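Surface layer protein (PDB 4UJ7) probably self-assembles into the bacterial surface layer and is represented here by a two-domain, calcium-binding piece of the longer protein. Local coordinates at residues 115-126 and 209-219; 135-143 and 152-160. All coordinates share one frame; numbering follows the deposited sequence.

In the fold
Each contact joins a strand pairing within one sheet to apolar packing between the two sheets of the second Ig-like domain (BIG2). Contact 2 is the more buried. It sits between strand 135-144 and the chain leading into strand 158-160, and apolar side chains fill most of it. Contact 1 is only partly buried. It pairs strand 122-124 with strand 206-216 and ends among charged and hydroxyl groups near the C-terminus. Salt bridges occur in both. Contact 1 holds ligands of two calcium sites; contact 2 gives one of them Asp135 O. The contacts meet directly: strands 110-117 and 135-144 are neighbours in one sheet, with a probable hydrogen bond from Lys116 N to Lys139 O.

Contact 1: residues 115-126 and 209-219; sequences IKVLDDGKIDKS and GTVDVEVIDTT. With CA (calcium ion), chain C; CA (calcium ion), chain B.
Ile115 lays CG2 against CB of Val211 at 3.9 Å, while its CD1 reaches the backbone of Gly209. Val117 adds CG2 against CG2 of the same valine. The chain then turns round a calcium ion held by Asp119 OD2, Asp120 OD1 and Lys122 O, with Asn133 and Asp135 completing the protein ligands. Asp120 OD1 also accepts from Lys122 N, an Asx turn. Gly121 O takes the N-H of Glu214, and a water joins it to Asp212 O. Lys122 and Glu214 lie side by side, pointing the same way. Lys122 NZ forms a salt bridge with Glu214 OE1 at 3.0 Å, from above the carboxylate plane. Ile123 N donates to Glu214 O, and Ile123 O accepts from Ile216 N. Asp124 turns CG anti to its own N (chi1 -169°), which carries the carboxylate to Thr218. Asp124 OD2 takes Thr218 OG1 on its syn lone pair at 2.6 Å. OD1 accepts Thr218 N and Ser126 N from opposite faces of its plane. Replacing Asp124 with an alanine would probably leave both Thr218 donors without their acceptor and free the Ser126 turn to shift. Lys125 N binds Ile216 O. The Lys125 chain crosses Asp217 at about a right angle, and Lys125 NZ forms a salt bridge with Asp217 OD2 at 2.9 Å, on the anti lone pair. Its CD rests on CG1 of Val215. Ser126 OG lies 3.0 Å from Thr219 OG1. Asp124 O and Ser126 O bind a second calcium ion, together with Glu129 and Asn134. A parallel edge strand beside the last strand is found in many Ig-like domains, where the first strand is split between the sheets. Here strand 110-117 passes to 122-124, and a calcium site lies at the switch.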
loop_
_atom_site.group_PDB
_atom_site.type_symbol
_atom_site.label_atom_id
_atom_site.label_comp_id
_atom_site.label_asym_id
_atom_site.label_seq_id
_atom_site.Cartn_x
_atom_site.Cartn_y
_atom_site.Cartn_z
ATOM N N ILE A 115 5.347 3.684 7.854
ATOM C CA ILE A 115 5.106 2.259 7.786
ATOM C C ILE A 115 3.791 2.073 7.037
ATOM O O ILE A 115 2.717 2.482 7.497
ATOM C CB ILE A 115 5.060 1.645 9.199
ATOM C CG1 ILE A 115 6.379 1.941 9.938
ATOM C CG2 ILE A 115 4.759 0.152 9.102
ATOM C CD1 ILE A 115 6.336 1.710 11.443
ATOM N N LYS A 116 3.896 1.486 5.853
ATOM C CA LYS A 116 2.779 1.404 4.938
ATOM C C LYS A 116 2.201 -0.016 4.835
ATOM O O LYS A 116 2.932 -0.964 4.547
ATOM C CB LYS A 116 3.257 1.839 3.556
ATOM C CG LYS A 116 2.183 1.794 2.511
ATOM C CD LYS A 116 1.537 3.148 2.388
ATOM C CE LYS A 116 0.378 3.054 1.418
ATOM N NZ LYS A 116 -0.829 2.551 2.127
ATOM N N VAL A 117 0.892 -0.143 5.047
ATOM C CA VAL A 117 0.177 -1.417 4.847
ATOM C C VAL A 117 -0.377 -1.428 3.429
ATOM O O VAL A 117 -1.231 -0.592 3.083
ATOM C CB VAL A 117 -0.975 -1.572 5.865
ATOM C CG1 VAL A 117 -1.776 -2.856 5.624
ATOM C CG2 VAL A 117 -0.444 -1.500 7.285
ATOM N N LEU A 118 0.100 -2.365 2.613
ATOM C CA LEU A 118 -0.267 -2.393 1.183
ATOM C C LEU A 118 -1.608 -3.069 0.913
ATOM O O LEU A 118 -2.314 -2.706 -0.035
ATOM C CB LEU A 118 0.833 -3.052 0.365
ATOM C CG LEU A 118 2.203 -2.361 0.330
ATOM C CD1 LEU A 118 3.208 -3.275 -0.364
ATOM C CD2 LEU A 118 2.139 -0.998 -0.344
ATOM N N ASP A 119 -1.947 -4.053 1.734
ATOM C CA ASP A 119 -3.191 -4.808 1.588
ATOM C C ASP A 119 -4.243 -4.297 2.579
ATOM O O ASP A 119 -4.270 -3.102 2.892
ATOM C CB ASP A 119 -2.925 -6.308 1.755
ATOM C CG ASP A 119 -2.458 -6.654 3.147
ATOM O OD1 ASP A 119 -1.563 -5.943 3.677
ATOM O OD2 ASP A 119 -3.032 -7.604 3.708
ATOM N N ASP A 120 -5.103 -5.191 3.073
ATOM C CA ASP A 120 -6.115 -4.822 4.076
ATOM C C ASP A 120 -5.623 -4.828 5.530
ATOM O O ASP A 120 -6.357 -4.437 6.423
ATOM C CB ASP A 120 -7.376 -5.697 3.935
ATOM C CG ASP A 120 -7.146 -7.158 4.323
ATOM O OD1 ASP A 120 -5.985 -7.564 4.551
ATOM O OD2 ASP A 120 -8.156 -7.890 4.394
ATOM N N GLY A 121 -4.384 -5.266 5.763
ATOM C CA GLY A 121 -3.856 -5.340 7.135
ATOM C C GLY A 121 -4.375 -6.517 7.950
ATOM O O GLY A 121 -4.151 -6.583 9.164
ATOM N N LYS A 122 -5.064 -7.434 7.277
ATOM C CA LYS A 122 -5.697 -8.582 7.908
ATOM C C LYS A 122 -5.180 -9.900 7.342
ATOM O O LYS A 122 -4.851 -9.990 6.155
ATOM C CB LYS A 122 -7.210 -8.518 7.706
ATOM C CG LYS A 122 -7.831 -7.209 8.166
ATOM C CD LYS A 122 -9.315 -7.157 7.850
ATOM C CE LYS A 122 -9.860 -5.776 8.188
ATOM N NZ LYS A 122 -9.235 -5.252 9.436
ATOM N N ILE A 123 -5.143 -10.916 8.210
ATOM C CA ILE A 123 -4.857 -12.306 7.838
ATOM C C ILE A 123 -6.060 -13.123 8.320
ATOM O O ILE A 123 -6.412 -13.095 9.504
ATOM C CB ILE A 123 -3.578 -12.831 8.539
ATOM C CG1 ILE A 123 -2.333 -12.073 8.029
ATOM C CG2 ILE A 123 -3.445 -14.342 8.379
ATOM C CD1 ILE A 123 -1.107 -12.216 8.923
ATOM N N ASP A 124 -6.691 -13.846 7.397
ATOM C CA ASP A 124 -7.920 -14.587 7.698
ATOM C C ASP A 124 -7.570 -16.059 7.925
ATOM O O ASP A 124 -7.259 -16.780 6.960
ATOM C CB ASP A 124 -8.903 -14.416 6.543
ATOM C CG ASP A 124 -10.308 -14.922 6.869
ATOM O OD1 ASP A 124 -10.491 -15.690 7.836
ATOM O OD2 ASP A 124 -11.235 -14.539 6.117
ATOM N N LYS A 125 -7.585 -16.483 9.189
ATOM C CA LYS A 125 -7.193 -17.860 9.521
ATOM C C LYS A 125 -8.269 -18.904 9.223
ATOM O O LYS A 125 -8.088 -20.086 9.543
ATOM C CB LYS A 125 -6.649 -17.990 10.950
ATOM C CG LYS A 125 -7.649 -17.735 12.062
ATOM C CD LYS A 125 -7.019 -18.018 13.418
ATOM C CE LYS A 125 -8.043 -17.947 14.541
ATOM N NZ LYS A 125 -9.004 -19.099 14.499
ATOM N N SER A 126 -9.381 -18.479 8.624
ATOM C CA SER A 126 -10.359 -19.408 8.044
ATOM C C SER A 126 -9.669 -20.277 7.009
ATOM O O SER A 126 -8.713 -19.834 6.354
ATOM C CB SER A 126 -11.502 -18.650 7.361
ATOM O OG SER A 126 -12.360 -19.529 6.628
ATOM N N GLY A 209 9.035 2.618 14.719
ATOM C CA GLY A 209 7.610 2.681 15.050
ATOM C C GLY A 209 7.027 1.298 15.205
ATOM O O GLY A 209 7.769 0.328 15.243
ATOM N N THR A 210 5.703 1.228 15.320
ATOM C CA THR A 210 4.968 -0.034 15.373
ATOM C C THR A 210 3.786 -0.026 14.423
ATOM O O THR A 210 3.298 1.036 14.031
ATOM C CB THR A 210 4.466 -0.379 16.795
ATOM O OG1 THR A 210 3.519 0.609 17.235
ATOM C CG2 THR A 210 5.631 -0.487 17.775
ATOM N N VAL A 211 3.331 -1.216 14.041
ATOM C CA VAL A 211 2.102 -1.367 13.268
ATOM C C VAL A 211 1.371 -2.606 13.778
ATOM O O VAL A 211 1.989 -3.641 14.037
ATOM C CB VAL A 211 2.377 -1.438 11.737
ATOM C CG1 VAL A 211 3.252 -2.637 11.370
ATOM C CG2 VAL A 211 1.076 -1.417 10.934
ATOM N N ASP A 212 0.060 -2.488 13.948
ATOM C CA ASP A 212 -0.748 -3.609 14.397
ATOM C C ASP A 212 -1.327 -4.325 13.194
ATOM O O ASP A 212 -2.016 -3.715 12.375
ATOM C CB ASP A 212 -1.876 -3.128 15.313
ATOM C CG ASP A 212 -1.408 -2.846 16.732
ATOM O OD1 ASP A 212 -0.199 -2.948 17.028
ATOM O OD2 ASP A 212 -2.274 -2.519 17.569
ATOM N N VAL A 213 -1.018 -5.609 13.051
ATOM C CA VAL A 213 -1.733 -6.457 12.107
ATOM C C VAL A 213 -2.876 -7.168 12.820
ATOM O O VAL A 213 -2.887 -7.242 14.046
ATOM C CB VAL A 213 -0.806 -7.456 11.379
ATOM C CG1 VAL A 213 0.238 -6.686 10.575
ATOM C CG2 VAL A 213 -0.137 -8.436 12.358
ATOM N N GLU A 214 -3.861 -7.643 12.065
ATOM C CA GLU A 214 -5.030 -8.280 12.669
ATOM C C GLU A 214 -5.262 -9.661 12.081
ATOM O O GLU A 214 -5.331 -9.818 10.856
ATOM C CB GLU A 214 -6.284 -7.415 12.461
ATOM C CG GLU A 214 -7.500 -7.888 13.259
ATOM C CD GLU A 214 -8.765 -7.088 12.981
ATOM O OE1 GLU A 214 -8.707 -6.092 12.224
ATOM O OE2 GLU A 214 -9.835 -7.467 13.519
ATOM N N VAL A 215 -5.390 -10.655 12.953
ATOM C CA VAL A 215 -5.857 -11.966 12.531
ATOM C C VAL A 215 -7.369 -12.004 12.732
ATOM O O VAL A 215 -7.870 -11.663 13.810
ATOM C CB VAL A 215 -5.127 -13.113 13.276
ATOM C CG1 VAL A 215 -5.797 -14.453 13.022
ATOM C CG2 VAL A 215 -3.684 -13.175 12.803
ATOM N N ILE A 216 -8.071 -12.362 11.665
ATOM C CA ILE A 216 -9.534 -12.532 11.686
ATOM C C ILE A 216 -9.853 -13.995 11.335
ATOM O O ILE A 216 -8.973 -14.766 10.933
ATOM C CB ILE A 216 -10.252 -11.542 10.712
ATOM C CG1 ILE A 216 -9.898 -11.859 9.242
ATOM C CG2 ILE A 216 -9.944 -10.099 11.089
ATOM C CD1 ILE A 216 -10.722 -11.108 8.189
ATOM N N ASP A 217 -11.113 -14.393 11.488
ATOM C CA ASP A 217 -11.536 -15.713 11.045
ATOM C C ASP A 217 -12.979 -15.618 10.567
ATOM O O ASP A 217 -13.897 -15.506 11.383
ATOM C CB ASP A 217 -11.421 -16.733 12.192
ATOM C CG ASP A 217 -11.611 -18.179 11.719
ATOM O OD1 ASP A 217 -12.347 -18.415 10.732
ATOM O OD2 ASP A 217 -11.012 -19.093 12.342
ATOM N N THR A 218 -13.172 -15.674 9.253
ATOM C CA THR A 218 -14.511 -15.455 8.681
ATOM C C THR A 218 -15.277 -16.751 8.437
ATOM O O THR A 218 -16.307 -16.722 7.763
ATOM C CB THR A 218 -14.457 -14.640 7.373
ATOM O OG1 THR A 218 -13.690 -15.352 6.387
ATOM C CG2 THR A 218 -13.858 -13.240 7.619
ATOM N N THR A 219 -14.788 -17.875 8.976
ATOM C CA THR A 219 -15.466 -19.170 8.809
ATOM C C THR A 219 -16.935 -19.052 9.236
ATOM O O THR A 219 -17.285 -18.388 10.224
ATOM C CB THR A 219 -14.794 -20.299 9.618
ATOM O OG1 THR A 219 -13.402 -20.374 9.286
ATOM C CG2 THR A 219 -15.443 -21.654 9.320
ATOM O OXT THR A 219 -17.799 -19.623 8.572
HETATM CA CA CA C . -4.548 -9.419 3.827
HETATM CA CA CA B . -7.358 -18.280 5.133
HETATM O O HOH W 1 -4.514 -4.368 10.720
HETATM O O HOH W 2 -14.266 -17.964 5.351
HETATM O O HOH W 3 -5.721 -19.832 5.968
HETATM O O HOH W 4 -7.210 -19.800 3.271
HETATM O O HOH W 5 -3.582 -11.001 2.038
HETATM O O HOH W 6 -5.493 -8.484 1.754
#

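Contact 2: residues 135-143 and 152-160; sequences DVQLKVYAV and DITNDVTIT. With CA (calcium ion), chain C.
Val140 of the central strand 135-144 packs on the connection that crosses from one sheet to the other in this Ig-like beta sandwich. Val140 CG1 is anti to the backbone N (chi1 -176°) and meets Ile153 CG1 at 3.8 Å. CG2 touches Val157 CG2 instead, so the two branches serve different residues. Two residues earlier, Leu138 CD1 and Ile159 CD1 meet obliquely at 4.1 Å. Ala142 CB lies near Ile153 CG2. Leu199 and Val201 of strand 195-203 border this apolar patch. Tyr141 and Asp152 form an antiparallel non-hydrogen-bonded pair. Beside it, Ile153 N donates to Val140 O. Lys139 is extended as far as CE and bends at its last torsion (chi4 -68°). With this bend Lys139 NZ forms a salt bridge with Asp152 OD2 at 2.7 Å, on its syn lone pair. The same NZ has a second carboxylate partner in Asp181. Asp152 OD1 accepts both N and OG1 of Thr154, the former in an Asx turn. These bonds fix the carboxylate and the threonine together. Thr154 OG1 donates to Asp152 OD1 at 2.6 Å and accepts Val140 N at 2.9 Å, with an N-H...O angle of 165° in the latter bond.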
loop_
_atom_site.group_PDB
_atom_site.type_symbol
_atom_site.label_atom_id
_atom_site.label_comp_id
_atom_site.label_asym_id
_atom_site.label_seq_id
_atom_site.Cartn_x
_atom_site.Cartn_y
_atom_site.Cartn_z
ATOM N N ASP A 135 -2.187 -13.060 4.052
ATOM C CA ASP A 135 -1.020 -12.284 4.440
ATOM C C ASP A 135 -1.312 -10.827 4.730
ATOM O O ASP A 135 -2.441 -10.354 4.529
ATOM C CB ASP A 135 0.153 -12.473 3.438
ATOM C CG ASP A 135 -0.018 -11.709 2.115
ATOM O OD1 ASP A 135 -0.860 -10.798 1.987
ATOM O OD2 ASP A 135 0.757 -12.014 1.188
ATOM N N VAL A 136 -0.292 -10.153 5.254
ATOM C CA VAL A 136 -0.208 -8.700 5.241
ATOM C C VAL A 136 1.092 -8.379 4.538
ATOM O O VAL A 136 2.072 -9.113 4.657
ATOM C CB VAL A 136 -0.233 -8.101 6.669
ATOM C CG1 VAL A 136 0.069 -6.608 6.664
ATOM C CG2 VAL A 136 -1.580 -8.385 7.324
ATOM N N GLN A 137 1.088 -7.285 3.785
ATOM C CA GLN A 137 2.271 -6.824 3.084
ATOM C C GLN A 137 2.621 -5.424 3.530
ATOM O O GLN A 137 1.764 -4.533 3.519
ATOM C CB GLN A 137 2.003 -6.806 1.586
ATOM C CG GLN A 137 2.048 -8.175 0.948
ATOM C CD GLN A 137 2.020 -8.048 -0.551
ATOM O OE1 GLN A 137 1.096 -7.456 -1.119
ATOM N NE2 GLN A 137 3.047 -8.552 -1.195
ATOM N N LEU A 138 3.879 -5.236 3.921
ATOM C CA LEU A 138 4.356 -3.953 4.459
ATOM C C LEU A 138 5.536 -3.395 3.683
ATOM O O LEU A 138 6.398 -4.144 3.215
ATOM C CB LEU A 138 4.813 -4.136 5.920
ATOM C CG LEU A 138 3.772 -4.700 6.888
ATOM C CD1 LEU A 138 4.434 -4.973 8.233
ATOM C CD2 LEU A 138 2.555 -3.790 7.054
ATOM N N LYS A 139 5.562 -2.069 3.546
ATOM C CA LYS A 139 6.780 -1.372 3.144
ATOM C C LYS A 139 7.088 -0.289 4.179
ATOM O O LYS A 139 6.203 0.153 4.914
ATOM C CB LYS A 139 6.646 -0.761 1.741
ATOM C CG LYS A 139 6.937 -1.752 0.617
ATOM C CD LYS A 139 6.749 -1.063 -0.734
ATOM C CE LYS A 139 7.199 -1.968 -1.868
ATOM N NZ LYS A 139 8.665 -2.158 -1.828
ATOM N N VAL A 140 8.354 0.096 4.247
ATOM C CA VAL A 140 8.754 1.218 5.088
ATOM C C VAL A 140 9.445 2.261 4.210
ATOM O O VAL A 140 10.418 1.944 3.532
ATOM C CB VAL A 140 9.665 0.788 6.262
ATOM C CG1 VAL A 140 9.974 1.980 7.163
ATOM C CG2 VAL A 140 8.993 -0.303 7.098
ATOM N N TYR A 141 8.902 3.484 4.206
ATOM C CA TYR A 141 9.465 4.596 3.427
ATOM C C TYR A 141 10.189 5.620 4.278
ATOM O O TYR A 141 9.778 5.923 5.403
ATOM C CB TYR A 141 8.365 5.330 2.659
ATOM C CG TYR A 141 7.620 4.472 1.668
ATOM C CD1 TYR A 141 8.210 4.092 0.471
ATOM C CD2 TYR A 141 6.333 4.030 1.943
ATOM C CE1 TYR A 141 7.533 3.296 -0.441
ATOM C CE2 TYR A 141 5.648 3.236 1.047
ATOM C CZ TYR A 141 6.253 2.877 -0.137
ATOM O OH TYR A 141 5.561 2.107 -1.037
ATOM N N ALA A 142 11.257 6.166 3.705
ATOM C CA ALA A 142 11.870 7.388 4.217
ATOM C C ALA A 142 11.229 8.624 3.547
ATOM O O ALA A 142 11.025 8.652 2.326
ATOM C CB ALA A 142 13.370 7.354 4.003
ATOM N N VAL A 143 10.932 9.642 4.352
ATOM C CA VAL A 143 10.157 10.803 3.919
ATOM C C VAL A 143 10.895 12.090 4.299
ATOM O O VAL A 143 11.318 12.228 5.443
ATOM C CB VAL A 143 8.751 10.763 4.574
ATOM C CG1 VAL A 143 7.921 11.972 4.191
ATOM C CG2 VAL A 143 8.025 9.484 4.174
ATOM N N ASP A 152 12.781 3.861 -0.280
ATOM C CA ASP A 152 12.105 2.676 0.223
ATOM C C ASP A 152 13.145 1.869 0.998
ATOM O O ASP A 152 14.062 1.297 0.416
ATOM C CB ASP A 152 11.509 1.882 -0.953
ATOM C CG ASP A 152 10.812 0.603 -0.522
ATOM O OD1 ASP A 152 11.079 0.114 0.583
ATOM O OD2 ASP A 152 10.017 0.069 -1.320
ATOM N N ILE A 153 13.003 1.848 2.324
ATOM C CA ILE A 153 13.994 1.266 3.216
ATOM C C ILE A 153 13.547 -0.074 3.786
ATOM O O ILE A 153 14.107 -0.561 4.774
ATOM C CB ILE A 153 14.413 2.240 4.371
ATOM C CG1 ILE A 153 13.245 2.587 5.308
ATOM C CG2 ILE A 153 15.070 3.503 3.799
ATOM C CD1 ILE A 153 13.689 3.201 6.627
ATOM N N THR A 154 12.567 -0.696 3.136
ATOM C CA THR A 154 12.020 -1.980 3.606
ATOM C C THR A 154 13.080 -3.046 3.814
ATOM O O THR A 154 12.994 -3.819 4.769
ATOM C CB THR A 154 10.920 -2.511 2.659
ATOM O OG1 THR A 154 9.990 -1.457 2.395
ATOM C CG2 THR A 154 10.160 -3.668 3.302
ATOM N N ASN A 155 14.073 -3.091 2.929
ATOM C CA ASN A 155 15.136 -4.072 3.044
ATOM C C ASN A 155 16.113 -3.793 4.196
ATOM O O ASN A 155 16.815 -4.696 4.649
ATOM C CB ASN A 155 15.894 -4.194 1.728
ATOM C CG ASN A 155 16.726 -5.463 1.656
ATOM O OD1 ASN A 155 16.310 -6.528 2.123
ATOM N ND2 ASN A 155 17.913 -5.348 1.090
ATOM N N ASP A 156 16.134 -2.550 4.667
ATOM C CA ASP A 156 17.098 -2.115 5.688
ATOM C C ASP A 156 16.603 -2.338 7.110
ATOM O O ASP A 156 17.397 -2.370 8.062
ATOM C CB ASP A 156 17.415 -0.627 5.514
ATOM C CG ASP A 156 17.987 -0.294 4.146
ATOM O OD1 ASP A 156 18.761 -1.100 3.596
ATOM O OD2 ASP A 156 17.667 0.797 3.637
ATOM N N VAL A 157 15.288 -2.474 7.260
ATOM C CA VAL A 157 14.664 -2.549 8.573
ATOM C C VAL A 157 14.537 -4.003 9.011
ATOM O O VAL A 157 14.678 -4.924 8.200
ATOM C CB VAL A 157 13.271 -1.856 8.618
ATOM C CG1 VAL A 157 13.351 -0.396 8.184
ATOM C CG2 VAL A 157 12.237 -2.596 7.771
ATOM N N THR A 158 14.290 -4.201 10.303
ATOM C CA THR A 158 13.900 -5.498 10.826
ATOM C C THR A 158 12.521 -5.338 11.480
ATOM O O THR A 158 12.279 -4.355 12.184
ATOM C CB THR A 158 14.952 -6.020 11.827
ATOM O OG1 THR A 158 16.232 -6.012 11.187
ATOM C CG2 THR A 158 14.636 -7.435 12.283
ATOM N N ILE A 159 11.607 -6.270 11.193
ATOM C CA ILE A 159 10.244 -6.232 11.751
ATOM C C ILE A 159 10.004 -7.512 12.553
ATOM O O ILE A 159 10.184 -8.621 12.046
ATOM C CB ILE A 159 9.170 -6.053 10.646
ATOM C CG1 ILE A 159 9.429 -4.732 9.901
ATOM C CG2 ILE A 159 7.763 -6.029 11.242
ATOM C CD1 ILE A 159 8.414 -4.397 8.827
ATOM N N THR A 160 9.599 -7.339 13.811
ATOM C CA THR A 160 9.412 -8.456 14.734
ATOM C C THR A 160 8.113 -8.326 15.522
ATOM O O THR A 160 7.584 -7.226 15.702
ATOM C CB THR A 160 10.561 -8.533 15.765
ATOM O OG1 THR A 160 10.655 -7.296 16.482
ATOM C CG2 THR A 160 11.902 -8.835 15.073
HETATM CA CA CA C . -4.548 -9.419 3.827
HETATM O O HOH W 5 -3.582 -11.001 2.038
HETATM O O HOH W 6 -5.493 -8.484 1.754
#